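Local coordinates for protein U4/U6 snRNA-associated-splicing factor PRP24 (Saccharomyces cerevisiae, PDB 4N0T) that binds U6 snRNA, anneals it with U4 snRNA and functions as a recycling factor of the spliceosome, at residues R4-K18 / N47-A61. Residues are numbered along the deposited sequence; the frame is centred on the assembly and turned at random.
Sequences RNRELTTVLVKNLPK and NFRFARIEFARYDGA. With nucleotides of chain B.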
# COMPACT_ATOMS: atom_id res chain seq x y z
N ARG A 4 5.74 14.63 -9.30
CA ARG A 4 6.22 13.95 -10.50
C ARG A 4 5.08 13.80 -11.52
O ARG A 4 3.91 13.79 -11.14
CB ARG A 4 6.78 12.58 -10.12
CG ARG A 4 7.40 11.78 -11.27
CD ARG A 4 7.96 10.46 -10.75
NE ARG A 4 8.47 9.60 -11.82
CZ ARG A 4 8.98 8.38 -11.63
NH1 ARG A 4 9.04 7.88 -10.40
NH2 ARG A 4 9.42 7.66 -12.65
N ASN A 5 5.44 13.70 -12.80
CA ASN A 5 4.46 13.46 -13.86
C ASN A 5 4.99 12.39 -14.83
O ASN A 5 5.64 12.71 -15.84
CB ASN A 5 4.13 14.76 -14.60
CG ASN A 5 2.93 14.62 -15.53
OD1 ASN A 5 2.55 13.51 -15.91
ND2 ASN A 5 2.34 15.75 -15.93
N ARG A 6 4.71 11.12 -14.53
CA ARG A 6 5.25 10.03 -15.32
C ARG A 6 4.73 10.08 -16.73
O ARG A 6 5.48 9.89 -17.69
CB ARG A 6 4.89 8.67 -14.72
CG ARG A 6 5.57 8.37 -13.39
CD ARG A 6 4.82 7.30 -12.63
NE ARG A 6 5.24 7.23 -11.24
CZ ARG A 6 6.10 6.35 -10.77
NH1 ARG A 6 6.63 5.44 -11.59
NH2 ARG A 6 6.43 6.36 -9.48
N GLU A 7 3.44 10.35 -16.86
CA GLU A 7 2.77 10.26 -18.16
C GLU A 7 3.36 11.26 -19.16
O GLU A 7 3.58 10.92 -20.33
CB GLU A 7 1.27 10.52 -18.01
CG GLU A 7 0.56 10.63 -19.35
CD GLU A 7 -0.95 10.70 -19.25
OE1 GLU A 7 -1.58 9.65 -18.98
OE2 GLU A 7 -1.51 11.80 -19.45
N LEU A 8 3.61 12.47 -18.68
CA LEU A 8 4.09 13.54 -19.55
C LEU A 8 5.29 13.13 -20.40
O LEU A 8 5.40 13.50 -21.56
CB LEU A 8 4.44 14.79 -18.73
CG LEU A 8 4.77 16.03 -19.56
CD1 LEU A 8 3.53 16.50 -20.32
CD2 LEU A 8 5.35 17.15 -18.69
N THR A 9 6.18 12.33 -19.82
CA THR A 9 7.38 11.96 -20.56
C THR A 9 7.35 10.53 -21.10
O THR A 9 8.38 10.00 -21.53
CB THR A 9 8.65 12.15 -19.72
OG1 THR A 9 8.65 11.23 -18.62
CG2 THR A 9 8.72 13.58 -19.19
N THR A 10 6.17 9.91 -21.09
CA THR A 10 6.06 8.51 -21.51
C THR A 10 5.42 8.39 -22.90
O THR A 10 4.41 9.05 -23.20
CB THR A 10 5.26 7.69 -20.50
OG1 THR A 10 5.89 7.81 -19.21
CG2 THR A 10 5.23 6.22 -20.89
N VAL A 11 6.00 7.54 -23.72
CA VAL A 11 5.44 7.28 -25.04
C VAL A 11 5.07 5.82 -25.19
O VAL A 11 5.61 4.95 -24.48
CB VAL A 11 6.40 7.68 -26.18
CG1 VAL A 11 6.77 9.15 -26.06
CG2 VAL A 11 7.64 6.81 -26.17
N LEU A 12 4.17 5.57 -26.13
CA LEU A 12 3.72 4.23 -26.48
C LEU A 12 4.26 3.93 -27.87
O LEU A 12 4.15 4.76 -28.77
CB LEU A 12 2.20 4.22 -26.55
CG LEU A 12 1.54 2.92 -27.03
CD1 LEU A 12 1.82 1.83 -26.03
CD2 LEU A 12 0.04 3.09 -27.24
N VAL A 13 4.85 2.75 -28.03
CA VAL A 13 5.33 2.30 -29.35
C VAL A 13 4.49 1.10 -29.74
O VAL A 13 4.37 0.15 -28.95
CB VAL A 13 6.81 1.90 -29.33
CG1 VAL A 13 7.28 1.55 -30.74
CG2 VAL A 13 7.66 3.02 -28.78
N LYS A 14 3.90 1.15 -30.93
CA LYS A 14 3.12 0.02 -31.43
C LYS A 14 3.78 -0.59 -32.67
O LYS A 14 4.42 0.12 -33.44
CB LYS A 14 1.69 0.46 -31.76
CG LYS A 14 0.82 -0.65 -32.33
CD LYS A 14 -0.61 -0.21 -32.51
CE LYS A 14 -1.46 -1.40 -32.96
NZ LYS A 14 -2.89 -1.01 -33.15
N ASN A 15 3.63 -1.90 -32.80
CA ASN A 15 4.05 -2.66 -33.99
C ASN A 15 5.55 -2.93 -34.09
O ASN A 15 6.10 -3.05 -35.19
CB ASN A 15 3.54 -2.03 -35.30
CG ASN A 15 3.43 -3.06 -36.42
OD1 ASN A 15 3.05 -4.21 -36.17
ND2 ASN A 15 3.77 -2.67 -37.65
N LEU A 16 6.22 -3.02 -32.94
CA LEU A 16 7.60 -3.48 -32.93
C LEU A 16 7.63 -4.95 -33.36
O LEU A 16 6.66 -5.68 -33.14
CB LEU A 16 8.20 -3.34 -31.53
CG LEU A 16 8.44 -1.90 -31.07
CD1 LEU A 16 8.62 -1.84 -29.55
CD2 LEU A 16 9.65 -1.31 -31.76
N PRO A 17 8.75 -5.38 -33.94
CA PRO A 17 8.88 -6.78 -34.37
C PRO A 17 8.72 -7.74 -33.19
O PRO A 17 9.05 -7.37 -32.06
CB PRO A 17 10.31 -6.86 -34.91
CG PRO A 17 10.64 -5.45 -35.32
CD PRO A 17 9.93 -4.58 -34.32
N LYS A 18 8.23 -8.96 -33.46
CA LYS A 18 8.16 -10.02 -32.45
C LYS A 18 9.47 -10.20 -31.69
O LYS A 18 9.49 -10.47 -30.48
CB LYS A 18 7.80 -11.34 -33.12
CG LYS A 18 6.44 -11.90 -32.75
CD LYS A 18 6.52 -13.41 -32.53
CE LYS A 18 7.08 -13.73 -31.15
NZ LYS A 18 6.07 -13.45 -30.08
N ASN A 47 1.66 -11.27 -32.72
CA ASN A 47 2.23 -10.96 -34.04
C ASN A 47 3.21 -9.78 -34.03
O ASN A 47 4.03 -9.61 -34.95
CB ASN A 47 1.12 -10.74 -35.08
CG ASN A 47 -0.04 -9.91 -34.55
OD1 ASN A 47 -0.32 -9.90 -33.35
ND2 ASN A 47 -0.73 -9.22 -35.45
N PHE A 48 3.13 -8.95 -32.98
CA PHE A 48 4.05 -7.83 -32.83
C PHE A 48 4.19 -7.48 -31.35
O PHE A 48 3.60 -8.14 -30.49
CB PHE A 48 3.57 -6.60 -33.63
CG PHE A 48 2.28 -6.00 -33.13
CD1 PHE A 48 2.28 -5.04 -32.12
CD2 PHE A 48 1.07 -6.38 -33.69
CE1 PHE A 48 1.09 -4.49 -31.66
CE2 PHE A 48 -0.11 -5.83 -33.25
CZ PHE A 48 -0.11 -4.88 -32.23
N ARG A 49 4.98 -6.46 -31.03
CA ARG A 49 5.10 -6.06 -29.62
C ARG A 49 4.81 -4.58 -29.40
O ARG A 49 5.03 -3.74 -30.28
CB ARG A 49 6.48 -6.40 -29.07
CG ARG A 49 6.85 -7.87 -29.23
CD ARG A 49 8.01 -8.27 -28.34
NE ARG A 49 7.57 -8.76 -27.04
CZ ARG A 49 8.38 -9.03 -26.02
NH1 ARG A 49 9.69 -8.84 -26.15
NH2 ARG A 49 7.89 -9.48 -24.87
N PHE A 50 4.31 -4.27 -28.21
CA PHE A 50 4.13 -2.89 -27.77
C PHE A 50 5.30 -2.54 -26.85
O PHE A 50 5.90 -3.43 -26.22
CB PHE A 50 2.87 -2.74 -26.93
CG PHE A 50 1.58 -2.84 -27.70
CD1 PHE A 50 1.04 -1.73 -28.34
CD2 PHE A 50 0.87 -4.04 -27.73
CE1 PHE A 50 -0.17 -1.81 -29.02
CE2 PHE A 50 -0.34 -4.13 -28.40
CZ PHE A 50 -0.87 -3.01 -29.04
N ALA A 51 5.63 -1.26 -26.75
CA ALA A 51 6.57 -0.80 -25.73
C ALA A 51 6.07 0.47 -25.05
O ALA A 51 5.44 1.32 -25.68
CB ALA A 51 7.96 -0.56 -26.32
N ARG A 52 6.36 0.58 -23.76
CA ARG A 52 6.15 1.81 -23.03
C ARG A 52 7.54 2.33 -22.71
O ARG A 52 8.37 1.60 -22.17
CB ARG A 52 5.39 1.53 -21.73
CG ARG A 52 5.32 2.69 -20.77
CD ARG A 52 4.67 2.24 -19.46
NE ARG A 52 4.52 3.33 -18.52
CZ ARG A 52 5.46 3.72 -17.68
NH1 ARG A 52 6.63 3.09 -17.67
NH2 ARG A 52 5.25 4.73 -16.85
N ILE A 53 7.82 3.59 -23.06
CA ILE A 53 9.13 4.17 -22.78
C ILE A 53 8.94 5.45 -21.99
O ILE A 53 8.31 6.40 -22.46
CB ILE A 53 9.94 4.46 -24.07
CG1 ILE A 53 10.04 3.21 -24.94
CG2 ILE A 53 11.35 4.95 -23.73
CD1 ILE A 53 10.64 3.49 -26.32
N GLU A 54 9.46 5.46 -20.76
CA GLU A 54 9.39 6.65 -19.93
C GLU A 54 10.73 7.38 -20.05
O GLU A 54 11.77 6.85 -19.64
CB GLU A 54 9.11 6.28 -18.48
CG GLU A 54 9.00 7.50 -17.58
CD GLU A 54 8.72 7.15 -16.14
OE1 GLU A 54 8.47 5.95 -15.85
OE2 GLU A 54 8.73 8.07 -15.29
N PHE A 55 10.70 8.58 -20.62
CA PHE A 55 11.91 9.37 -20.80
C PHE A 55 12.16 10.24 -19.57
O PHE A 55 11.24 10.57 -18.85
CB PHE A 55 11.81 10.25 -22.05
CG PHE A 55 12.01 9.47 -23.32
CD1 PHE A 55 13.29 9.23 -23.81
CD2 PHE A 55 10.92 8.95 -24.00
CE1 PHE A 55 13.49 8.50 -24.97
CE2 PHE A 55 11.10 8.22 -25.16
CZ PHE A 55 12.39 7.99 -25.65
N ALA A 56 13.43 10.58 -19.35
CA ALA A 56 13.79 11.48 -18.26
C ALA A 56 13.11 12.84 -18.41
O ALA A 56 12.67 13.43 -17.43
CB ALA A 56 15.29 11.65 -18.19
N ARG A 57 13.05 13.34 -19.64
CA ARG A 57 12.51 14.67 -19.91
C ARG A 57 11.59 14.70 -21.12
O ARG A 57 11.67 13.82 -21.98
CB ARG A 57 13.66 15.67 -20.10
CG ARG A 57 14.51 15.88 -18.86
CD ARG A 57 15.63 16.89 -19.10
NE ARG A 57 16.77 16.30 -19.81
CZ ARG A 57 17.62 15.44 -19.27
NH1 ARG A 57 17.48 15.04 -18.01
NH2 ARG A 57 18.63 14.96 -20.00
N TYR A 58 10.73 15.71 -21.19
CA TYR A 58 9.74 15.83 -22.26
C TYR A 58 10.35 15.86 -23.66
O TYR A 58 9.76 15.32 -24.61
CB TYR A 58 8.87 17.07 -22.04
CG TYR A 58 7.64 17.13 -22.92
CD1 TYR A 58 6.62 16.20 -22.79
CD2 TYR A 58 7.49 18.13 -23.88
CE1 TYR A 58 5.50 16.25 -23.59
CE2 TYR A 58 6.36 18.19 -24.68
CZ TYR A 58 5.37 17.25 -24.53
OH TYR A 58 4.25 17.30 -25.32
N ASP A 59 11.52 16.48 -23.79
CA ASP A 59 12.22 16.55 -25.06
C ASP A 59 12.57 15.17 -25.61
O ASP A 59 12.63 14.98 -26.83
CB ASP A 59 13.49 17.40 -24.94
CG ASP A 59 13.22 18.89 -24.99
OD1 ASP A 59 12.08 19.28 -25.35
OD2 ASP A 59 14.14 19.68 -24.69
N GLY A 60 12.81 14.22 -24.71
CA GLY A 60 13.10 12.85 -25.11
C GLY A 60 11.88 12.18 -25.70
O GLY A 60 11.96 11.45 -26.71
N ALA A 61 10.73 12.41 -25.07
CA ALA A 61 9.46 11.90 -25.57
C ALA A 61 9.15 12.51 -26.94
O ALA A 61 8.70 11.82 -27.85
CB ALA A 61 8.35 12.21 -24.61
P G B 23 8.56 10.03 -6.73
OP1 G B 23 8.25 9.02 -7.77
OP2 G B 23 9.63 11.05 -6.95
O5' G B 23 7.18 10.76 -6.39
C5' G B 23 7.10 11.96 -5.61
C4' G B 23 5.67 12.33 -5.32
O4' G B 23 4.94 12.39 -6.58
C3' G B 23 4.90 11.32 -4.46
O3' G B 23 3.80 12.00 -3.87
C2' G B 23 4.34 10.37 -5.52
O2' G B 23 3.24 9.60 -5.07
C1' G B 23 3.95 11.37 -6.62
N9 G B 23 3.96 10.82 -7.98
C8 G B 23 4.81 9.91 -8.53
N7 G B 23 4.55 9.69 -9.80
C5 G B 23 3.48 10.51 -10.10
C6 G B 23 2.75 10.72 -11.31
O6 G B 23 2.93 10.18 -12.41
N1 G B 23 1.74 11.65 -11.17
C2 G B 23 1.46 12.30 -10.00
N2 G B 23 0.44 13.16 -10.06
N3 G B 23 2.12 12.13 -8.86
C4 G B 23 3.12 11.23 -8.99
P G B 21 -0.09 9.02 -3.80
OP1 G B 21 -0.32 9.23 -2.34
OP2 G B 21 0.58 10.15 -4.53
O5' G B 21 0.73 7.68 -4.01
C5' G B 21 0.89 7.13 -5.31
C4' G B 21 1.92 6.03 -5.32
O4' G B 21 1.87 5.37 -6.61
C3' G B 21 3.36 6.49 -5.17
O3' G B 21 4.10 5.35 -4.75
C2' G B 21 3.74 6.79 -6.61
O2' G B 21 5.13 6.87 -6.84
C1' G B 21 3.11 5.57 -7.29
N9 G B 21 2.79 5.71 -8.70
C8 G B 21 3.19 4.79 -9.63
N7 G B 21 2.75 5.08 -10.82
C5 G B 21 2.03 6.24 -10.66
C6 G B 21 1.31 6.98 -11.62
O6 G B 21 1.21 6.76 -12.85
N1 G B 21 0.71 8.09 -11.05
C2 G B 21 0.75 8.41 -9.71
N2 G B 21 0.09 9.51 -9.33
N3 G B 21 1.42 7.72 -8.80
C4 G B 21 2.02 6.64 -9.34
O HOH W 1 9.15 10.38 -14.62
O HOH W 2 7.20 4.75 -14.12
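Strands 10-16 and 49-55 run antiparallel, their axes 4.6 Å apart at closest, as the two central strands β1 and β3 of the first RNA recognition motif. Backbone bonds pair Val11 with Ile53 and Val13 with Ala51; a beta bulge then shifts the register, and Leu16 pairs with Arg49. Val11, Val13, Leu16, Ala51 and Ile53 point to the helix-covered face: Val13 CG2 lies 3.9 Å from Ile53 CD1, Leu16 CD1 rests on Ala51 CB, and helix 22-29 packs over this layer through Val25 and Phe29. Val11 divides its methyls, CG1 against Ala61 CB and CG2 at the edge of the Phe55 ring. On the other face, turned toward strand 112-116 of the second RRM, Thr10 CG2 sits over one face of the Arg52 guanidinium, toward its rim; Arg52 NE pairs with Asp132. The extended side chain of Glu54, CG anti to its nitrogen (chi1 -179°), reaches the RNA-binding end. There Arg4 NH2 donates to Glu54 OE2 in a 2.8 Å salt bridge, on the syn side but tilted 25° from the carboxylate plane, while Arg4 NH1 hydrogen-bonds to OP1 of G23 of chain B. Arg6 reads the Hoogsteen edge of the same guanine, backbone N to O6 and NE to N7, both at 2.9 Å. C8 of G21 of chain B lies 3.4 Å above the centre of the Arg6 guanidinium, and Arg4 NH1 covers the opposite face near its rim; the nearby phosphate and carboxylate probably offset the paired positive charges. Replacing Arg6 by an alanine would probably cost N7 of G23 of chain B the NE donor and uncover the G21 base of chain B, whose O2' would also lose NH2. At the turn into helix 58-65, Thr9 OG1 donates to Phe55 O at 2.7 Å.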